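Neutral proteinase inhibitor ScNPI (Streptomyces caespitosus, PDB 4HWX) probably blocks two classes of peptidase, serine peptidases among them, as a secreted homodimeric inhibitor of the Streptomyces subtilisin inhibitor family. Local coordinates at residues Phe11-Gly16 against Val24-Thr29; Arg59-Pro64 against Ala104-Asn109. One frame throughout, in Å; residues are numbered along the deposited sequence.

Contact 1: Phe11-Gly16 against Val24-Thr29; sequences FTVIQG and VLRATT
The carbonyl oxygen of Val13 is gripped by two successive amides of the facing strand: Leu25 N donates to Val13 O at 2.8 Å, and Arg26 N reaches the same oxygen by a weak bond of 3.5 Å. Two residues of strand 23-32 thus stand against the single Val13, which defines a classic beta bulge, and the register slips by one residue, with Ile14 opposite Val24. Before the bulge, Phe11-Val13 and Arg26-Thr28 pair in regular antiparallel fashion within the hairpin of strands 8-15 and 23-32: Val13 N donates to Arg26 O, and Phe11 and Thr28 exchange two bonds, N to O each way. On the face of Phe11, Val13, Arg26 and Thr28, the Arg26 chain runs extended beside Val13 in the same direction. Its CG takes the crowded position between backbone N and carbonyl carbon (chi1 59°). Val13 CG1 lies over one face of the Arg26 guanidinium, offset toward the rim and 3.8 Å from Arg26 NH2. Arg26 NE bonds to Phe114 O, while Met102 of helix 99-105 touches both side chains. Thr28 OG1 lies at the edge of the Phe11 ring, 3.9 Å from Phe11 CD2, buried with no polar partner in the model. The other face carries Thr12 CG2 3.8 Å from Ala27 CB; here Ile14, Val24 and Ala27 pack on the second subunit. At the bulge Leu25 lies across Gln15, Leu25 CD2 being 3.8 Å from Gln15 CB. The apolar Val13 surface and the Phe114 carbonyl together probably restrict how the Arg26 guanidinium can turn.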
loop_
_atom_site.group_PDB
_atom_site.type_symbol
_atom_site.label_atom_id
_atom_site.label_comp_id
_atom_site.label_asym_id
_atom_site.label_seq_id
_atom_site.Cartn_x
_atom_site.Cartn_y
_atom_site.Cartn_z
ATOM N N PHE A 11 -1.096 -4.686 3.273
ATOM C CA PHE A 11 -0.244 -5.712 3.868
ATOM C C PHE A 11 -0.158 -6.907 2.945
ATOM O O PHE A 11 -1.174 -7.316 2.400
ATOM C CB PHE A 11 -0.781 -6.150 5.240
ATOM C CG PHE A 11 -0.973 -4.981 6.175
ATOM C CD1 PHE A 11 0.118 -4.384 6.798
ATOM C CD2 PHE A 11 -2.239 -4.445 6.394
ATOM C CE1 PHE A 11 -0.052 -3.269 7.618
ATOM C CE2 PHE A 11 -2.413 -3.334 7.226
ATOM C CZ PHE A 11 -1.320 -2.774 7.853
ATOM N N THR A 12 1.037 -7.453 2.734
ATOM C CA THR A 12 1.170 -8.637 1.880
ATOM C C THR A 12 2.059 -9.683 2.569
ATOM O O THR A 12 2.841 -9.376 3.482
ATOM C CB THR A 12 1.690 -8.337 0.446
ATOM O OG1 THR A 12 3.115 -8.359 0.392
ATOM C CG2 THR A 12 1.097 -7.065 -0.193
ATOM N N VAL A 13 1.920 -10.922 2.111
ATOM C CA VAL A 13 2.742 -12.050 2.542
ATOM C C VAL A 13 3.304 -12.652 1.255
ATOM O O VAL A 13 2.544 -13.035 0.357
ATOM C CB VAL A 13 1.971 -13.063 3.421
ATOM C CG1 VAL A 13 2.858 -14.236 3.801
ATOM C CG2 VAL A 13 1.394 -12.404 4.663
ATOM N N ILE A 14 4.643 -12.700 1.172
ATOM C CA ILE A 14 5.385 -13.132 0.004
ATOM C C ILE A 14 6.140 -14.451 0.234
ATOM O O ILE A 14 6.798 -14.631 1.261
ATOM C CB ILE A 14 6.370 -11.986 -0.398
ATOM C CG1 ILE A 14 5.610 -10.673 -0.690
ATOM C CG2 ILE A 14 7.242 -12.394 -1.585
ATOM C CD1 ILE A 14 6.553 -9.408 -0.832
ATOM N N GLN A 15 6.056 -15.362 -0.750
ATOM C CA GLN A 15 6.801 -16.616 -0.724
ATOM C C GLN A 15 8.211 -16.300 -1.231
ATOM O O GLN A 15 8.398 -16.048 -2.432
ATOM C CB GLN A 15 6.100 -17.678 -1.589
ATOM C CG GLN A 15 6.722 -19.070 -1.502
ATOM C CD GLN A 15 6.079 -19.991 -2.509
ATOM O OE1 GLN A 15 5.173 -20.769 -2.187
ATOM N NE2 GLN A 15 6.477 -19.867 -3.769
ATOM N N GLY A 16 9.162 -16.219 -0.302
ATOM C CA GLY A 16 10.544 -15.853 -0.601
ATOM C C GLY A 16 11.079 -14.753 0.300
ATOM O O GLY A 16 10.464 -14.410 1.316
ATOM N N VAL A 24 3.417 -13.381 -4.554
ATOM C CA VAL A 24 2.661 -12.776 -3.458
ATOM C C VAL A 24 1.566 -13.779 -3.136
ATOM O O VAL A 24 0.732 -14.049 -3.990
ATOM C CB VAL A 24 2.123 -11.363 -3.823
ATOM C CG1 VAL A 24 1.295 -10.768 -2.682
ATOM C CG2 VAL A 24 3.264 -10.420 -4.216
ATOM N N LEU A 25 1.594 -14.360 -1.933
ATOM C CA LEU A 25 0.622 -15.375 -1.515
ATOM C C LEU A 25 -0.744 -14.754 -1.210
ATOM O O LEU A 25 -1.770 -15.298 -1.620
ATOM C CB LEU A 25 1.151 -16.153 -0.270
ATOM C CG LEU A 25 2.491 -16.926 -0.441
ATOM C CD1 LEU A 25 2.986 -17.480 0.912
ATOM C CD2 LEU A 25 2.356 -18.071 -1.452
ATOM N N ARG A 26 -0.765 -13.642 -0.458
ATOM C CA ARG A 26 -2.024 -13.035 -0.051
ATOM C C ARG A 26 -1.798 -11.590 0.350
ATOM O O ARG A 26 -0.670 -11.197 0.648
ATOM C CB ARG A 26 -2.692 -13.849 1.104
ATOM C CG ARG A 26 -1.861 -13.983 2.375
ATOM C CD ARG A 26 -2.466 -15.020 3.314
ATOM N NE ARG A 26 -1.681 -15.132 4.541
ATOM C CZ ARG A 26 -0.611 -15.906 4.676
ATOM N NH1 ARG A 26 -0.201 -16.665 3.665
ATOM N NH2 ARG A 26 0.058 -15.926 5.817
ATOM N N ALA A 27 -2.864 -10.809 0.343
ATOM C CA ALA A 27 -2.795 -9.396 0.685
ATOM C C ALA A 27 -4.109 -8.867 1.205
ATOM O O ALA A 27 -5.167 -9.389 0.835
ATOM C CB ALA A 27 -2.390 -8.585 -0.545
ATOM N N THR A 28 -4.045 -7.785 2.030
ATOM C CA THR A 28 -5.234 -7.070 2.503
ATOM C C THR A 28 -5.042 -5.557 2.455
ATOM O O THR A 28 -3.912 -5.063 2.532
ATOM C CB THR A 28 -5.647 -7.456 3.936
ATOM O OG1 THR A 28 -4.556 -7.226 4.822
ATOM C CG2 THR A 28 -6.175 -8.881 4.051
ATOM N N THR A 29 -6.157 -4.829 2.350
ATOM C CA THR A 29 -6.182 -3.368 2.444
ATOM C C THR A 29 -6.720 -3.005 3.826
ATOM O O THR A 29 -7.475 -3.784 4.426
ATOM C CB THR A 29 -7.046 -2.714 1.368
ATOM O OG1 THR A 29 -8.397 -3.157 1.555
ATOM C CG2 THR A 29 -6.526 -2.952 -0.069
#

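Contact 2: Arg59-Pro64 against Ala104-Asn109; sequences RLLAAP and ANLNSN
The C-terminal end of helix 99-105 meets the loop between helix 43-52 and strand 77-82, and its last carbonyl takes the one direct hydrogen bond between 59-64 and 104-109: Ala62 N donates to Asn105 O at 3.0 Å with an N-H...O angle of 162°. Leu61 CA brings a C-H...O contact to the same oxygen at 3.3 Å, so the amide of Ala62 binds this oxygen and the CA of Leu61 adds a weaker contact. The Asn105 side chain turns to Pro64, the two crossing obliquely with Asn105 OD1 3.6 Å from Pro64 CG. A water donates to Asn105 OD1 and, weakly, to Ala62 O, while Asn105 ND2 bonds to Val101 O one helical turn back. Pro64 CB also rests on Ala104, 3.4 Å from Ala104 O. In this subtilisin-inhibitor fold the helix and loop lie over the sheet, and Leu61 reaches Trp92, His94 and Phe96 of strand 88-96. Beyond the helix end, Leu106 CD2 packs 3.7 Å from Leu60 O. The Asn109 and Leu60 side chains cross at about a right angle, with Asn109 OD1 3.6 Å from Leu60 CD2, and Asn109 OD1 also accepts from Val111 N. An alanine in place of Asn109 would probably open a gap beside Leu60 CD2 and leave Val111 N without its mate.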
loop_
_atom_site.group_PDB
_atom_site.type_symbol
_atom_site.label_atom_id
_atom_site.label_comp_id
_atom_site.label_asym_id
_atom_site.label_seq_id
_atom_site.Cartn_x
_atom_site.Cartn_y
_atom_site.Cartn_z
ATOM N N ARG A 59 7.665 -3.298 16.185
ATOM C CA ARG A 59 6.903 -3.562 17.414
ATOM C C ARG A 59 5.732 -4.532 17.161
ATOM O O ARG A 59 5.129 -4.991 18.129
ATOM C CB ARG A 59 6.410 -2.257 18.075
ATOM C CG ARG A 59 7.567 -1.478 18.679
ATOM C CD ARG A 59 7.185 -0.143 19.280
ATOM N NE ARG A 59 8.399 0.605 19.611
ATOM C CZ ARG A 59 8.481 1.927 19.731
ATOM N NH1 ARG A 59 7.405 2.686 19.557
ATOM N NH2 ARG A 59 9.639 2.501 20.020
ATOM N N LEU A 60 5.426 -4.873 15.877
ATOM C CA LEU A 60 4.404 -5.887 15.543
ATOM C C LEU A 60 4.944 -7.289 15.905
ATOM O O LEU A 60 4.172 -8.214 16.106
ATOM C CB LEU A 60 3.998 -5.842 14.050
ATOM C CG LEU A 60 3.219 -4.607 13.564
ATOM C CD1 LEU A 60 2.961 -4.675 12.084
ATOM C CD2 LEU A 60 1.901 -4.441 14.302
ATOM N N LEU A 61 6.279 -7.436 15.956
ATOM C CA LEU A 61 6.921 -8.689 16.323
ATOM C C LEU A 61 7.033 -8.725 17.830
ATOM O O LEU A 61 7.262 -7.685 18.448
ATOM C CB LEU A 61 8.304 -8.840 15.657
ATOM C CG LEU A 61 8.313 -9.258 14.185
ATOM C CD1 LEU A 61 8.127 -8.085 13.295
ATOM C CD2 LEU A 61 9.636 -9.884 13.819
ATOM N N ALA A 62 6.796 -9.895 18.430
ATOM C CA ALA A 62 6.881 -10.046 19.887
ATOM C C ALA A 62 7.606 -11.338 20.239
ATOM O O ALA A 62 7.601 -12.271 19.430
ATOM C CB ALA A 62 5.483 -10.040 20.491
ATOM N N ALA A 63 8.271 -11.385 21.421
ATOM C CA ALA A 63 8.941 -12.601 21.899
ATOM C C ALA A 63 7.902 -13.736 21.865
ATOM O O ALA A 63 6.777 -13.563 22.358
ATOM C CB ALA A 63 9.484 -12.382 23.319
ATOM N N PRO A 64 8.172 -14.846 21.162
ATOM C CA PRO A 64 7.126 -15.879 21.012
ATOM C C PRO A 64 6.739 -16.599 22.299
ATOM O O PRO A 64 7.506 -16.587 23.252
ATOM C CB PRO A 64 7.781 -16.894 20.058
ATOM C CG PRO A 64 8.842 -16.114 19.329
ATOM C CD PRO A 64 9.380 -15.184 20.376
ATOM N N ALA A 104 5.027 -17.739 15.005
ATOM C CA ALA A 104 5.527 -17.622 16.386
ATOM C C ALA A 104 5.839 -16.164 16.772
ATOM O O ALA A 104 5.502 -15.739 17.885
ATOM C CB ALA A 104 6.768 -18.484 16.583
ATOM N N ASN A 105 6.447 -15.402 15.849
ATOM C CA ASN A 105 6.857 -14.020 16.132
ATOM C C ASN A 105 5.783 -12.986 15.863
ATOM O O ASN A 105 5.920 -11.856 16.334
ATOM C CB ASN A 105 8.084 -13.673 15.310
ATOM C CG ASN A 105 9.310 -14.333 15.856
ATOM O OD1 ASN A 105 9.959 -13.806 16.766
ATOM N ND2 ASN A 105 9.595 -15.539 15.379
ATOM N N LEU A 106 4.736 -13.335 15.096
ATOM C CA LEU A 106 3.713 -12.345 14.798
ATOM C C LEU A 106 2.514 -12.514 15.689
ATOM O O LEU A 106 1.419 -12.101 15.298
ATOM C CB LEU A 106 3.316 -12.316 13.313
ATOM C CG LEU A 106 4.219 -11.439 12.452
ATOM C CD1 LEU A 106 3.852 -11.578 10.983
ATOM C CD2 LEU A 106 4.173 -9.948 12.892
ATOM N N ASN A 107 2.739 -13.088 16.915
ATOM C CA ASN A 107 1.777 -13.240 18.022
ATOM C C ASN A 107 0.559 -13.975 17.489
ATOM O O ASN A 107 0.660 -15.094 16.980
ATOM C CB ASN A 107 1.420 -11.794 18.509
ATOM C CG ASN A 107 0.900 -11.603 19.903
ATOM O OD1 ASN A 107 -0.207 -11.087 20.097
ATOM N ND2 ASN A 107 1.750 -11.832 20.892
ATOM N N SER A 108 -0.576 -13.311 17.598
ATOM C CA SER A 108 -1.880 -13.565 17.010
ATOM C C SER A 108 -2.360 -12.152 16.648
ATOM O O SER A 108 -3.560 -11.850 16.637
ATOM C CB SER A 108 -2.790 -14.327 17.969
ATOM O OG SER A 108 -2.630 -15.724 17.789
ATOM N N ASN A 109 -1.340 -11.276 16.380
ATOM C CA ASN A 109 -1.420 -9.864 16.038
ATOM C C ASN A 109 -2.421 -9.695 14.932
ATOM O O ASN A 109 -2.290 -10.330 13.880
ATOM C CB ASN A 109 -0.043 -9.329 15.632
ATOM C CG ASN A 109 0.070 -7.833 15.606
ATOM O OD1 ASN A 109 -0.473 -7.175 14.739
ATOM N ND2 ASN A 109 0.775 -7.271 16.559
HETATM O O HOH W 1 10.220 -11.173 17.564
#

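Contact 1 pairs two strands of the antiparallel sheet, whereas contact 2 ties a loop to the end of helix 99-105. Their centres are about 17 Å apart, on opposite sides of the chain's centre, and their nearest atoms stay about 6 Å apart without touching. Helix 99-105 bridges them: Met102 lies on Val13 and Arg26 of contact 1, and the helix ends at Asn105 in contact 2. Val111 touches both Phe11 and Leu60. Contact 1 borders the second subunit. Both lie away from His4, which binds zinc in a structure of this protein although no zinc is bound to this chain here; an acetate ion, probably from the crystallisation liquor, sits about 4 Å from the Leu61 side chain.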